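Local coordinates for SIR4-interacting protein SIF2 (Saccharomyces cerevisiae, PDB 1R5M) that serves in the SET3 corepressor complex of yeast and antagonizes telomeric silencing, its C-terminal WD40 repeats forming a beta-propeller, at residues A[209-223]-A[249-262]. Sequence-based numbering, arbitrary orientation.
Sequences GVDVEWVDDDKFVIP and PISVLEFNDTNKLL
The F255 ring lies with one face under the backbone of V215: V215 CA stands 3.8 Å from the ring centroid, 12° off the normal, a CH-pi contact, and the carbonyl oxygen of V215 covers the same face near CE2 and CZ. D257 OD1 lies in the ring plane at the edge. V215 CG1 comes over the face that V215 CA occupies, 3.9 Å from F255 CD1, and the two side chains cross at about a right angle. With chi1 at -176° the ring extends away from the F255 backbone N and lies across V215. Cut back to an alanine, this position would probably leave V215 CA and CG1 without their aromatic partner and open a gap at this end of the contact. The carboxylate of E213, flat as well, takes F255 N on the anti lone pair of OE2 at 2.7 Å, nearly straight at 176°. D211 repeats the pattern two residues earlier, but L253 N meets its OD2 (2.9 Å) from above the carboxylate plane. Away from the carboxylates, L253 CD1 packs on V221 CG2 at 4.0 Å, and P223 CG rests on I250 CB. Two blades of the propeller, from WD repeats 4 and 5, thus face each other, with acids of one gripping strand N-H groups of the next. Waters 1 and 2 donate to D211 OD2 too, water 1 also linking it to E254 OE2. E213 OE2 and E254 OE1 lie 3.7 Å apart; K156, salt-bridged to D211 and E213, probably offsets this crowding of negative charge and helps keep both acids ionised as acceptors.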
# COMPACT_ATOMS: atom_id res chain seq x y z
N GLY A 209 -1.31 -13.36 -6.18
CA GLY A 209 -1.58 -11.97 -5.88
C GLY A 209 -0.60 -11.45 -4.86
O GLY A 209 0.23 -12.20 -4.34
N VAL A 210 -0.70 -10.16 -4.54
CA VAL A 210 0.23 -9.54 -3.60
C VAL A 210 -0.41 -8.69 -2.51
O VAL A 210 0.23 -7.78 -1.98
CB VAL A 210 1.24 -8.66 -4.37
CG1 VAL A 210 2.10 -9.53 -5.28
CG2 VAL A 210 0.50 -7.62 -5.20
N ASP A 211 -1.66 -8.96 -2.18
CA ASP A 211 -2.33 -8.19 -1.14
C ASP A 211 -3.29 -9.09 -0.36
O ASP A 211 -3.71 -10.14 -0.84
CB ASP A 211 -3.11 -7.02 -1.76
CG ASP A 211 -3.23 -5.82 -0.82
OD1 ASP A 211 -2.72 -5.89 0.32
OD2 ASP A 211 -3.82 -4.80 -1.24
N VAL A 212 -3.61 -8.67 0.86
CA VAL A 212 -4.56 -9.36 1.74
C VAL A 212 -5.32 -8.22 2.44
O VAL A 212 -4.90 -7.07 2.36
CB VAL A 212 -3.85 -10.23 2.81
CG1 VAL A 212 -3.05 -11.34 2.13
CG2 VAL A 212 -2.96 -9.37 3.68
N GLU A 213 -6.41 -8.53 3.13
CA GLU A 213 -7.17 -7.46 3.77
C GLU A 213 -8.16 -7.96 4.82
O GLU A 213 -8.73 -9.03 4.68
CB GLU A 213 -7.93 -6.67 2.69
CG GLU A 213 -8.83 -5.55 3.21
CD GLU A 213 -8.05 -4.34 3.71
OE1 GLU A 213 -6.92 -4.54 4.23
OE2 GLU A 213 -8.55 -3.21 3.61
N TRP A 214 -8.34 -7.17 5.87
CA TRP A 214 -9.30 -7.51 6.92
C TRP A 214 -10.64 -6.93 6.49
O TRP A 214 -10.70 -5.81 6.00
CB TRP A 214 -8.90 -6.89 8.27
CG TRP A 214 -7.73 -7.55 8.92
CD1 TRP A 214 -6.42 -7.24 8.77
CD2 TRP A 214 -7.78 -8.66 9.82
NE1 TRP A 214 -5.63 -8.09 9.51
CE2 TRP A 214 -6.45 -8.97 10.17
CE3 TRP A 214 -8.82 -9.42 10.37
CZ2 TRP A 214 -6.13 -10.02 11.05
CZ3 TRP A 214 -8.50 -10.47 11.24
CH2 TRP A 214 -7.16 -10.75 11.57
N VAL A 215 -11.71 -7.69 6.68
CA VAL A 215 -13.04 -7.21 6.31
C VAL A 215 -13.97 -7.13 7.51
O VAL A 215 -15.16 -6.82 7.37
CB VAL A 215 -13.68 -8.09 5.21
CG1 VAL A 215 -12.82 -8.04 3.96
CG2 VAL A 215 -13.83 -9.52 5.69
N ASP A 216 -13.42 -7.41 8.68
CA ASP A 216 -14.14 -7.35 9.95
C ASP A 216 -13.09 -7.55 11.04
O ASP A 216 -11.94 -7.87 10.74
CB ASP A 216 -15.21 -8.44 10.03
CG ASP A 216 -16.35 -8.08 10.97
OD1 ASP A 216 -16.17 -7.17 11.82
OD2 ASP A 216 -17.43 -8.70 10.87
N ASP A 217 -13.48 -7.36 12.29
CA ASP A 217 -12.53 -7.53 13.39
C ASP A 217 -11.96 -8.94 13.42
O ASP A 217 -10.83 -9.15 13.88
CB ASP A 217 -13.22 -7.22 14.73
CG ASP A 217 -13.71 -5.79 14.82
OD1 ASP A 217 -12.87 -4.87 14.76
OD2 ASP A 217 -14.94 -5.58 14.96
N ASP A 218 -12.72 -9.90 12.91
CA ASP A 218 -12.29 -11.29 12.91
C ASP A 218 -12.47 -12.00 11.57
O ASP A 218 -12.55 -13.22 11.52
CB ASP A 218 -13.07 -12.06 13.98
CG ASP A 218 -14.54 -12.19 13.65
OD1 ASP A 218 -15.10 -11.26 13.03
OD2 ASP A 218 -15.15 -13.23 14.01
N LYS A 219 -12.52 -11.23 10.48
CA LYS A 219 -12.68 -11.83 9.16
C LYS A 219 -11.70 -11.16 8.20
O LYS A 219 -11.41 -9.98 8.33
CB LYS A 219 -14.11 -11.62 8.65
CG LYS A 219 -15.19 -12.15 9.59
CD LYS A 219 -16.58 -11.84 9.05
CE LYS A 219 -17.66 -12.22 10.05
NZ LYS A 219 -17.53 -11.46 11.32
N PHE A 220 -11.20 -11.94 7.25
CA PHE A 220 -10.24 -11.40 6.30
C PHE A 220 -10.30 -12.11 4.95
O PHE A 220 -10.92 -13.17 4.82
CB PHE A 220 -8.83 -11.50 6.89
CG PHE A 220 -8.43 -12.90 7.30
CD1 PHE A 220 -7.77 -13.74 6.41
CD2 PHE A 220 -8.71 -13.37 8.58
CE1 PHE A 220 -7.39 -15.03 6.79
CE2 PHE A 220 -8.34 -14.65 8.97
CZ PHE A 220 -7.68 -15.49 8.07
N VAL A 221 -9.66 -11.52 3.95
CA VAL A 221 -9.65 -12.09 2.61
C VAL A 221 -8.23 -12.20 2.07
O VAL A 221 -7.37 -11.36 2.34
CB VAL A 221 -10.49 -11.24 1.62
CG1 VAL A 221 -11.96 -11.28 2.01
CG2 VAL A 221 -9.98 -9.81 1.60
N ILE A 222 -7.98 -13.27 1.31
CA ILE A 222 -6.67 -13.49 0.72
C ILE A 222 -6.84 -14.08 -0.68
O ILE A 222 -7.83 -14.74 -0.97
CB ILE A 222 -5.80 -14.45 1.57
CG1 ILE A 222 -6.36 -15.87 1.52
CG2 ILE A 222 -5.75 -13.97 3.02
CD1 ILE A 222 -5.51 -16.88 2.27
N PRO A 223 -5.87 -13.84 -1.57
CA PRO A 223 -5.94 -14.36 -2.94
C PRO A 223 -5.96 -15.88 -2.98
O PRO A 223 -5.21 -16.54 -2.26
CB PRO A 223 -4.68 -13.80 -3.59
CG PRO A 223 -4.43 -12.53 -2.84
CD PRO A 223 -4.70 -12.96 -1.41
N PRO A 249 -4.13 -12.69 -11.20
CA PRO A 249 -3.66 -12.43 -9.83
C PRO A 249 -4.28 -11.18 -9.21
O PRO A 249 -4.55 -10.19 -9.90
CB PRO A 249 -2.15 -12.32 -10.00
CG PRO A 249 -1.88 -13.31 -11.10
CD PRO A 249 -2.99 -12.99 -12.08
N ILE A 250 -4.48 -11.23 -7.89
CA ILE A 250 -5.07 -10.12 -7.16
C ILE A 250 -3.97 -9.16 -6.70
O ILE A 250 -3.10 -9.53 -5.92
CB ILE A 250 -5.85 -10.64 -5.93
CG1 ILE A 250 -6.90 -11.67 -6.38
CG2 ILE A 250 -6.51 -9.49 -5.20
CD1 ILE A 250 -7.91 -11.13 -7.38
N SER A 251 -4.03 -7.93 -7.20
CA SER A 251 -3.02 -6.92 -6.89
C SER A 251 -3.39 -5.97 -5.75
O SER A 251 -2.51 -5.38 -5.12
CB SER A 251 -2.71 -6.10 -8.14
OG SER A 251 -3.89 -5.48 -8.63
N VAL A 252 -4.69 -5.83 -5.49
CA VAL A 252 -5.15 -4.92 -4.45
C VAL A 252 -6.40 -5.43 -3.75
O VAL A 252 -7.31 -5.95 -4.40
CB VAL A 252 -5.53 -3.53 -5.05
CG1 VAL A 252 -5.94 -2.58 -3.93
CG2 VAL A 252 -4.37 -2.97 -5.86
N LEU A 253 -6.44 -5.27 -2.44
CA LEU A 253 -7.60 -5.63 -1.63
C LEU A 253 -7.73 -4.53 -0.58
O LEU A 253 -6.86 -4.37 0.28
CB LEU A 253 -7.41 -7.00 -0.96
CG LEU A 253 -7.53 -8.19 -1.91
CD1 LEU A 253 -7.11 -9.46 -1.19
CD2 LEU A 253 -8.97 -8.32 -2.42
N GLU A 254 -8.80 -3.75 -0.70
CA GLU A 254 -9.06 -2.63 0.21
C GLU A 254 -10.51 -2.63 0.68
O GLU A 254 -11.44 -2.48 -0.12
CB GLU A 254 -8.78 -1.30 -0.50
CG GLU A 254 -7.31 -1.03 -0.80
CD GLU A 254 -6.50 -0.70 0.44
OE1 GLU A 254 -7.11 -0.54 1.52
OE2 GLU A 254 -5.27 -0.59 0.33
N PHE A 255 -10.70 -2.79 1.98
CA PHE A 255 -12.03 -2.80 2.56
C PHE A 255 -12.40 -1.43 3.11
O PHE A 255 -11.59 -0.78 3.77
CB PHE A 255 -12.12 -3.84 3.68
CG PHE A 255 -13.49 -4.00 4.27
CD1 PHE A 255 -14.52 -4.59 3.53
CD2 PHE A 255 -13.77 -3.55 5.56
CE1 PHE A 255 -15.79 -4.74 4.07
CE2 PHE A 255 -15.04 -3.70 6.11
CZ PHE A 255 -16.05 -4.29 5.36
N ASN A 256 -13.62 -1.00 2.83
CA ASN A 256 -14.14 0.28 3.31
C ASN A 256 -15.05 -0.07 4.49
O ASN A 256 -16.11 -0.68 4.31
CB ASN A 256 -14.91 0.97 2.17
CG ASN A 256 -15.48 2.32 2.56
OD1 ASN A 256 -15.48 3.26 1.76
ND2 ASN A 256 -15.99 2.43 3.78
N ASP A 257 -14.63 0.30 5.69
CA ASP A 257 -15.38 -0.03 6.90
C ASP A 257 -16.66 0.77 7.11
O ASP A 257 -17.41 0.50 8.05
CB ASP A 257 -14.47 0.10 8.13
CG ASP A 257 -15.01 -0.65 9.33
OD1 ASP A 257 -15.40 -1.82 9.17
OD2 ASP A 257 -15.03 -0.06 10.44
N THR A 258 -16.91 1.76 6.26
CA THR A 258 -18.12 2.55 6.38
C THR A 258 -19.23 1.97 5.51
O THR A 258 -20.33 1.71 6.00
CB THR A 258 -17.89 4.02 6.00
OG1 THR A 258 -16.96 4.61 6.91
CG2 THR A 258 -19.20 4.80 6.06
N ASN A 259 -18.96 1.76 4.23
CA ASN A 259 -19.97 1.20 3.34
C ASN A 259 -19.93 -0.34 3.33
O ASN A 259 -20.76 -0.98 2.69
CB ASN A 259 -19.83 1.75 1.91
CG ASN A 259 -18.50 1.41 1.27
OD1 ASN A 259 -17.79 0.52 1.72
ND2 ASN A 259 -18.17 2.12 0.19
N LYS A 260 -18.96 -0.90 4.05
CA LYS A 260 -18.80 -2.35 4.16
C LYS A 260 -18.58 -3.07 2.83
O LYS A 260 -19.03 -4.20 2.63
CB LYS A 260 -20.01 -2.97 4.87
CG LYS A 260 -20.30 -2.36 6.24
CD LYS A 260 -19.12 -2.50 7.19
CE LYS A 260 -19.44 -1.93 8.56
NZ LYS A 260 -18.26 -2.00 9.47
N LEU A 261 -17.88 -2.41 1.91
CA LEU A 261 -17.60 -3.00 0.62
C LEU A 261 -16.11 -3.25 0.44
O LEU A 261 -15.28 -2.50 0.96
CB LEU A 261 -18.08 -2.09 -0.51
CG LEU A 261 -19.58 -1.79 -0.57
CD1 LEU A 261 -19.84 -0.78 -1.69
CD2 LEU A 261 -20.36 -3.07 -0.82
N LEU A 262 -15.79 -4.31 -0.28
CA LEU A 262 -14.40 -4.67 -0.56
C LEU A 262 -14.07 -4.28 -1.99
O LEU A 262 -14.81 -4.60 -2.92
CB LEU A 262 -14.20 -6.18 -0.41
CG LEU A 262 -12.81 -6.69 -0.83
CD1 LEU A 262 -11.76 -6.20 0.15
CD2 LEU A 262 -12.83 -8.21 -0.89
O HOH W 1 -3.60 -2.59 0.16
O HOH W 2 -1.93 -3.54 -3.19
O HOH W 3 -5.84 -1.91 3.52